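Local atomic coordinates of SYE1 (Shewanella oneidensis, PDB entry 4AWT), a protein that binds FMN and probably acts as an NAD(P)H-dependent oxidoreductase on the CH-CH group of its substrates, as in other old yellow enzymes. Residues P63-T71 / W102-I113. The protein carries 1 engineered substitution. Sequence-based numbering, arbitrary orientation.
With BOG (octyl beta-D-glucopyranoside), chain D.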
ATOM      1  N   PRO A  63       7.098  10.386  12.069  1.00  8.17           N
ATOM      2  CA  PRO A  63       7.725  11.428  11.265  1.00  8.83           C
ATOM      3  C   PRO A  63       8.811  10.951  10.331  1.00  8.78           C
ATOM      4  O   PRO A  63       9.024  11.553   9.276  1.00 11.32           O
ATOM      5  CB  PRO A  63       8.273  12.398  12.334  1.00 11.06           C
ATOM      6  CG  PRO A  63       7.348  12.212  13.497  1.00 11.38           C
ATOM      7  CD  PRO A  63       7.017  10.740  13.493  1.00  9.91           C
ATOM      8  N   THR A  64       9.564   9.911  10.717  1.00  7.92           N
ATOM      9  CA  THR A  64      10.692   9.453   9.928  1.00  8.30           C
ATOM     10  C   THR A  64      10.358   8.300   8.984  1.00  7.46           C
ATOM     11  O   THR A  64      11.211   7.787   8.306  1.00  8.53           O
ATOM     12  CB  THR A  64      11.900   9.073  10.815  1.00  9.61           C
ATOM     13  OG1 THR A  64      11.525   8.093  11.751  1.00  9.92           O
ATOM     14  CG2 THR A  64      12.426  10.295  11.561  1.00 12.06           C
ATOM     15  N   ALA A  65       9.042   8.005   8.902  1.00  6.81           N
ATOM     16  CA  ALA A  65       8.511   6.971   8.033  1.00  6.17           C
ATOM     17  C   ALA A  65       8.035   7.528   6.658  1.00  6.28           C
ATOM     18  O   ALA A  65       7.652   6.743   5.799  1.00  6.48           O
ATOM     19  CB  ALA A  65       7.381   6.286   8.708  1.00  6.29           C
ATOM     20  N   LYS A  66       8.032   8.836   6.506  1.00  6.50           N
ATOM     21  CA  LYS A  66       7.511   9.566   5.350  1.00  6.40           C
ATOM     22  C   LYS A  66       8.519   9.637   4.225  1.00  6.76           C
ATOM     23  O   LYS A  66       9.714   9.897   4.480  1.00  7.55           O
ATOM     24  CB  LYS A  66       7.158  10.966   5.820  1.00  7.19           C
ATOM     25  CG  LYS A  66       6.556  11.900   4.812  1.00  7.66           C
ATOM     26  CD  LYS A  66       6.269  13.264   5.447  1.00  8.13           C
ATOM     27  CE  LYS A  66       5.887  14.356   4.500  1.00 10.79           C
ATOM     28  NZ  LYS A  66       5.651  15.601   5.276  1.00 10.40           N
ATOM     29  N   GLY A  67       8.046   9.443   2.985  1.00  6.57           N
ATOM     30  CA  GLY A  67       8.863   9.503   1.803  1.00  6.88           C
ATOM     31  C   GLY A  67       8.642  10.642   0.853  1.00  7.23           C
ATOM     32  O   GLY A  67       9.516  10.938   0.047  1.00  8.45           O
ATOM     33  N   TYR A  68       7.440  11.232   0.900  1.00  7.08           N
ATOM     34  CA  TYR A  68       6.960  12.148  -0.109  1.00  7.27           C
ATOM     35  C   TYR A  68       6.271  13.295   0.566  1.00  7.39           C
ATOM     36  O   TYR A  68       5.591  13.119   1.575  1.00  7.37           O
ATOM     37  CB  TYR A  68       5.999  11.437  -1.097  1.00  7.95           C
ATOM     38  CG  TYR A  68       6.635  10.226  -1.726  1.00  7.30           C
ATOM     39  CD1 TYR A  68       6.583   8.992  -1.064  1.00  7.82           C
ATOM     40  CD2 TYR A  68       7.286  10.284  -2.941  1.00  8.05           C
ATOM     41  CE1 TYR A  68       7.199   7.873  -1.577  1.00  7.65           C
ATOM     42  CE2 TYR A  68       7.873   9.154  -3.485  1.00  7.82           C
ATOM     43  CZ  TYR A  68       7.852   7.951  -2.785  1.00  7.20           C
ATOM     44  OH  TYR A  68       8.430   6.815  -3.256  1.00  8.16           O
ATOM     45  N   ALA A  69       6.363  14.488  -0.046  1.00  8.35           N
ATOM     46  CA  ALA A  69       5.715  15.641   0.539  1.00  8.29           C
ATOM     47  C   ALA A  69       4.205  15.410   0.650  1.00  7.39           C
ATOM     48  O   ALA A  69       3.557  14.852  -0.220  1.00  7.68           O
ATOM     49  CB  ALA A  69       5.958  16.873  -0.309  1.00 11.09           C
ATOM     50  N   TRP A  70       3.655  15.914   1.750  1.00  7.50           N
ATOM     51  CA  TRP A  70       2.211  16.129   1.913  1.00  7.44           C
ATOM     52  C   TRP A  70       1.423  14.819   1.979  1.00  6.55           C
ATOM     53  O   TRP A  70       0.210  14.830   1.726  1.00  7.18           O
ATOM     54  CB  TRP A  70       1.596  17.067   0.861  1.00  8.52           C
ATOM     55  CG  TRP A  70       2.449  18.275   0.558  1.00  9.74           C
ATOM     56  CD1 TRP A  70       2.950  19.175   1.482  1.00 11.48           C
ATOM     57  CD2 TRP A  70       2.900  18.683  -0.722  1.00 10.36           C
ATOM     58  NE1 TRP A  70       3.668  20.128   0.824  1.00 12.64           N
ATOM     59  CE2 TRP A  70       3.669  19.848  -0.535  1.00 12.05           C
ATOM     60  CE3 TRP A  70       2.731  18.167  -1.998  1.00 13.38           C
ATOM     61  CZ2 TRP A  70       4.255  20.487  -1.609  1.00 16.02           C
ATOM     62  CZ3 TRP A  70       3.309  18.796  -3.063  1.00 17.35           C
ATOM     63  CH2 TRP A  70       4.070  19.951  -2.865  1.00 16.19           C
ATOM     64  N   THR A  71       2.050  13.704   2.330  1.00  6.53           N
ATOM     65  CA  THR A  71       1.297  12.488   2.564  1.00  6.32           C
ATOM     66  C   THR A  71       0.719  12.503   3.959  1.00  6.14           C
ATOM     67  O   THR A  71       1.323  13.050   4.914  1.00  6.99           O
ATOM     68  CB  THR A  71       2.142  11.228   2.301  1.00  6.11           C
ATOM     69  OG1 THR A  71       3.257  11.159   3.220  1.00  6.52           O
ATOM     70  CG2 THR A  71       2.721  11.244   0.911  1.00  6.27           C
ATOM     71  N   TRP A 102       2.529   2.806   6.459  1.00  5.17           N
ATOM     72  CA  TRP A 102       3.694   3.031   5.610  1.00  5.13           C
ATOM     73  C   TRP A 102       4.941   3.383   6.430  1.00  5.23           C
ATOM     74  O   TRP A 102       4.915   4.296   7.258  1.00  5.72           O
ATOM     75  CB  TRP A 102       3.432   4.179   4.641  1.00  5.86           C
ATOM     76  CG  TRP A 102       4.175   4.140   3.351  1.00  5.53           C
ATOM     77  CD1 TRP A 102       4.995   3.189   2.825  1.00  5.75           C
ATOM     78  CD2 TRP A 102       4.056   5.162   2.361  1.00  5.86           C
ATOM     79  NE1 TRP A 102       5.386   3.559   1.558  1.00  6.06           N
ATOM     80  CE2 TRP A 102       4.807   4.747   1.249  1.00  6.19           C
ATOM     81  CE3 TRP A 102       3.352   6.371   2.304  1.00  6.24           C
ATOM     82  CZ2 TRP A 102       4.860   5.516   0.084  1.00  7.59           C
ATOM     83  CZ3 TRP A 102       3.415   7.102   1.135  1.00  7.28           C
ATOM     84  CH2 TRP A 102       4.139   6.689   0.079  1.00  8.03           C
ATOM     85  N   HIS A 103       6.046   2.729   6.087  1.00  5.29           N
ATOM     86  CA  HIS A 103       7.390   3.211   6.425  1.00  5.56           C
ATOM     87  C   HIS A 103       8.219   3.030   5.170  1.00  5.42           C
ATOM     88  O   HIS A 103       8.387   1.918   4.670  1.00  5.82           O
ATOM     89  CB  HIS A 103       8.024   2.480   7.607  1.00  5.58           C
ATOM     90  CG  HIS A 103       9.232   3.187   8.162  1.00  5.71           C
ATOM     91  ND1 HIS A 103      10.237   3.626   7.420  1.00  6.06           N
ATOM     92  CD2 HIS A 103       9.452   3.538   9.450  1.00  6.49           C
ATOM     93  CE1 HIS A 103      11.104   4.214   8.214  1.00  6.40           C
ATOM     94  NE2 HIS A 103      10.661   4.180   9.463  1.00  6.56           N
ATOM     95  N   VAL A 104       8.729   4.146   4.643  1.00  5.58           N
ATOM     96  CA  VAL A 104       9.457   4.133   3.395  1.00  5.84           C
ATOM     97  C   VAL A 104      10.907   3.706   3.507  1.00  5.71           C
ATOM     98  O   VAL A 104      11.555   3.452   2.477  1.00  6.06           O
ATOM     99  CB  VAL A 104       9.402   5.509   2.715  1.00  6.28           C
ATOM    100  CG1 VAL A 104       7.962   5.912   2.421  1.00  6.48           C
ATOM    101  CG2 VAL A 104      10.157   6.554   3.545  1.00  6.06           C
ATOM    102  N   GLY A 105      11.475   3.654   4.682  1.00  6.08           N
ATOM    103  CA  GLY A 105      12.876   3.347   4.878  1.00  6.07           C
ATOM    104  C   GLY A 105      13.710   4.313   4.119  1.00  6.25           C
ATOM    105  O   GLY A 105      13.596   5.541   4.247  1.00  6.84           O
ATOM    106  N   ARG A 106      14.599   3.788   3.249  1.00  6.32           N
ATOM    107  CA  ARG A 106      15.550   4.609   2.535  1.00  6.56           C
ATOM    108  C   ARG A 106      14.977   5.374   1.372  1.00  6.85           C
ATOM    109  O   ARG A 106      15.693   6.184   0.760  1.00  7.61           O
ATOM    110  CB  ARG A 106      16.706   3.740   1.999  1.00  6.66           C
ATOM    111  CG  ARG A 106      16.290   2.867   0.835  1.00  6.91           C
ATOM    112  CD  ARG A 106      17.373   1.861   0.502  1.00  7.70           C
ATOM    113  NE  ARG A 106      16.931   0.983  -0.557  1.00  7.82           N
ATOM    114  CZ  ARG A 106      17.680   0.077  -1.133  1.00  8.63           C
ATOM    115  NH1 ARG A 106      18.925  -0.137  -0.755  1.00 10.36           N
ATOM    116  NH2 ARG A 106      17.134  -0.673  -2.109  1.00  9.60           N
ATOM    117  N   VAL A 107      13.703   5.145   1.014  1.00  6.62           N
ATOM    118  CA  VAL A 107      13.112   5.836  -0.145  1.00  6.87           C
ATOM    119  C   VAL A 107      12.484   7.129   0.343  1.00  7.06           C
ATOM    120  O   VAL A 107      11.278   7.263   0.503  1.00  7.34           O
ATOM    121  CB  VAL A 107      12.149   4.926  -0.896  1.00  7.14           C
ATOM    122  CG1 VAL A 107      11.625   5.648  -2.116  1.00  7.88           C
ATOM    123  CG2 VAL A 107      12.800   3.617  -1.282  1.00  7.93           C
ATOM    124  N   THR A 108      13.359   8.085   0.646  1.00  7.64           N
ATOM    125  CA  THR A 108      12.983   9.386   1.159  1.00  7.70           C
ATOM    126  C   THR A 108      14.191  10.309   1.016  1.00  8.88           C
ATOM    127  O   THR A 108      15.246   9.975   0.496  1.00 10.28           O
ATOM    128  CB  THR A 108      12.453   9.288   2.580  1.00  7.51           C
ATOM    129  OG1 THR A 108      11.849  10.542   2.904  1.00  8.34           O
ATOM    130  CG2 THR A 108      13.527   8.924   3.594  1.00  8.72           C
ATOM    131  N   HIS A 109      13.968  11.520   1.470  1.00  9.23           N
ATOM    132  CA  HIS A 109      14.955  12.585   1.490  1.00  9.49           C
ATOM    133  C   HIS A 109      14.862  13.230   2.860  1.00  8.78           C
ATOM    134  O   HIS A 109      13.738  13.349   3.374  1.00  9.10           O
ATOM    135  CB  HIS A 109      14.658  13.588   0.384  1.00 11.07           C
ATOM    136  CG  HIS A 109      15.659  14.630   0.239  1.00 11.14           C
ATOM    137  ND1 HIS A 109      15.717  15.728   0.959  1.00 12.28           N
ATOM    138  CD2 HIS A 109      16.684  14.773  -0.626  1.00 13.30           C
ATOM    139  CE1 HIS A 109      16.717  16.507   0.690  1.00 15.08           C
ATOM    140  NE2 HIS A 109      17.350  15.947  -0.339  1.00 16.24           N
ATOM    141  N   PRO A 110      15.957  13.686   3.448  1.00  9.51           N
ATOM    142  CA  PRO A 110      15.902  14.361   4.748  0.58  9.22           C
ATOM    143  C   PRO A 110      14.850  15.441   4.863  1.00  9.51           C
ATOM    144  O   PRO A 110      14.286  15.653   5.950  1.00 10.51           O
ATOM    145  CB  PRO A 110      17.359  14.900   4.916  0.58 11.51           C
ATOM    146  CG  PRO A 110      18.120  13.801   4.231  0.58 11.04           C
ATOM    147  CD  PRO A 110      17.346  13.529   2.970  0.58 10.23           C
ATOM    148  N   ASP A 111      14.557  16.184   3.895  1.00 10.72           N
ATOM    149  CA  ASP A 111      13.581  17.244   3.865  1.00 11.59           C
ATOM    150  C   ASP A 111      12.198  16.695   4.240  1.00 11.31           C
ATOM    151  O   ASP A 111      11.393  17.475   4.733  1.00 13.19           O
ATOM    152  CB  ASP A 111      13.488  17.947   2.539  1.00 13.10           C
ATOM    153  CG  ASP A 111      14.595  18.818   2.158  1.00 14.42           C
ATOM    154  OD1 ASP A 111      15.554  18.989   2.950  1.00 16.12           O
ATOM    155  OD2 ASP A 111      14.562  19.430   1.030  1.00 23.54           O
ATOM    156  N   ASN A 112      11.910  15.437   4.007  1.00  9.81           N
ATOM    157  CA  ASN A 112      10.622  14.876   4.367  1.00  9.67           C
ATOM    158  C   ASN A 112      10.569  14.261   5.724  1.00  9.24           C
ATOM    159  O   ASN A 112       9.496  13.879   6.164  1.00 10.64           O
ATOM    160  CB  ASN A 112      10.241  13.829   3.303  1.00  9.00           C
ATOM    161  CG  ASN A 112       9.900  14.412   1.976  1.00 10.10           C
ATOM    162  OD1 ASN A 112       9.425  15.552   1.910  1.00 12.77           O
ATOM    163  ND2 ASN A 112      10.067  13.675   0.899  1.00 10.53           N
ATOM    164  N   ILE A 113      11.720  14.146   6.404  1.00  9.72           N
ATOM    165  CA  ILE A 113      11.810  13.472   7.673  1.00  9.35           C
ATOM    166  C   ILE A 113      12.584  14.314   8.694  1.00 10.75           C
ATOM    167  O   ILE A 113      13.398  13.854   9.466  1.00 10.87           O
ATOM    168  CB  ILE A 113      12.369  12.050   7.550  1.00  8.86           C
ATOM    169  CG1 ILE A 113      13.760  11.987   6.915  1.00  8.46           C
ATOM    170  CG2 ILE A 113      11.386  11.162   6.756  1.00  9.14           C
ATOM    171  CD1 ILE A 113      14.416  10.640   7.039  1.00  9.24           C
TER
HETATM  172  C1  BOG D 502       5.517   7.326  -6.447  0.51 11.00           C
HETATM  173  O1  BOG D 502       5.424   8.091  -7.617  0.51 11.58           O
HETATM  174  C2  BOG D 502       4.398   7.606  -5.493  0.51 11.22           C
HETATM  175  O2  BOG D 502       4.446   8.930  -5.007  0.51 12.62           O
HETATM  176  C3  BOG D 502       4.433   6.690  -4.259  0.51 10.34           C
HETATM  177  O3  BOG D 502       3.253   6.823  -3.517  0.51 11.87           O
HETATM  178  C4  BOG D 502       4.471   5.239  -4.757  0.51  9.40           C
HETATM  179  O4  BOG D 502       4.584   4.397  -3.659  0.51 10.28           O
HETATM  180  C5  BOG D 502       5.596   5.002  -5.758  0.51  9.95           C
HETATM  181  O5  BOG D 502       5.384   5.913  -6.818  0.51  8.52           O
HETATM  182  C6  BOG D 502       5.604   3.588  -6.279  0.51  9.65           C
HETATM  183  O6  BOG D 502       6.743   3.495  -7.116  0.51  8.16           O
HETATM  184  C1' BOG D 502       6.650   8.318  -8.272  0.51 15.15           C
HETATM  185  C2' BOG D 502       6.586   9.294  -9.444  0.51 23.21           C
HETATM  186  C3' BOG D 502       5.454   9.042 -10.392  0.51 30.21           C
HETATM  187  C4' BOG D 502       5.449   9.653 -11.789  0.51 33.03           C
HETATM  188  C5' BOG D 502       4.198  10.529 -11.908  0.51 33.45           C
HETATM  189  C6' BOG D 502       4.581  12.008 -11.973  0.51 31.53           C
HETATM  190  C7' BOG D 502       3.313  12.877 -12.062  0.51 28.70           C
HETATM  191  C8' BOG D 502       3.754  14.199 -12.678  0.51 33.30           C
HETATM  192  O   HOH W   1       7.411  13.810   8.754  1.00 14.96           O
HETATM  193  O   HOH W   2      13.547   6.553   6.933  1.00  9.23           O
HETATM  194  O   HOH W   3      11.516   5.365  11.877  1.00  9.71           O
HETATM  195  O   HOH W   4       7.676  16.186   7.193  1.00 18.18           O
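The carbonyl oxygen Lys66 O accepts a 2.7 Å bond from Thr108 OG1, which lies in the carbonyl plane on a lone pair. This bond ties together the loops that follow the second and third strands of the eight-stranded TIM barrel, on the side of the barrel where FMN binds. The preceding carbonyl, Ala65 O, accepts from Val104 N at 3.0 Å, with the donor tilted 32° from the carbonyl plane. Gly67 packs against Val104 CG1 and Val107 O, where a beta carbon would collide with both. Gly67 O takes a weak bond from Asn112 ND2, whose other acceptor is Phe132 O.

Ala65 sits over one face of the His103 imidazole, its CA 3.6 Å from the ring centroid in a CH-pi contact. With CG turned anti to the backbone nitrogen (chi1 -166°), the His103 ring reaches under Ala65, and it is held at both nitrogens: Gly105 N donates in plane to ND1, while a water joins NE2 to Thr64 OG1. A leucine in its place would probably leave Gly105 N and this water without their ring partners.

Toward the flavin, Tyr68 and Trp102 lie nearly parallel, their planes at 16° but slid apart. Octyl glucoside O2 lies over one face of the tyrosine ring, and Tyr68 CD1 meets Trp102 CH2 at 3.5 Å.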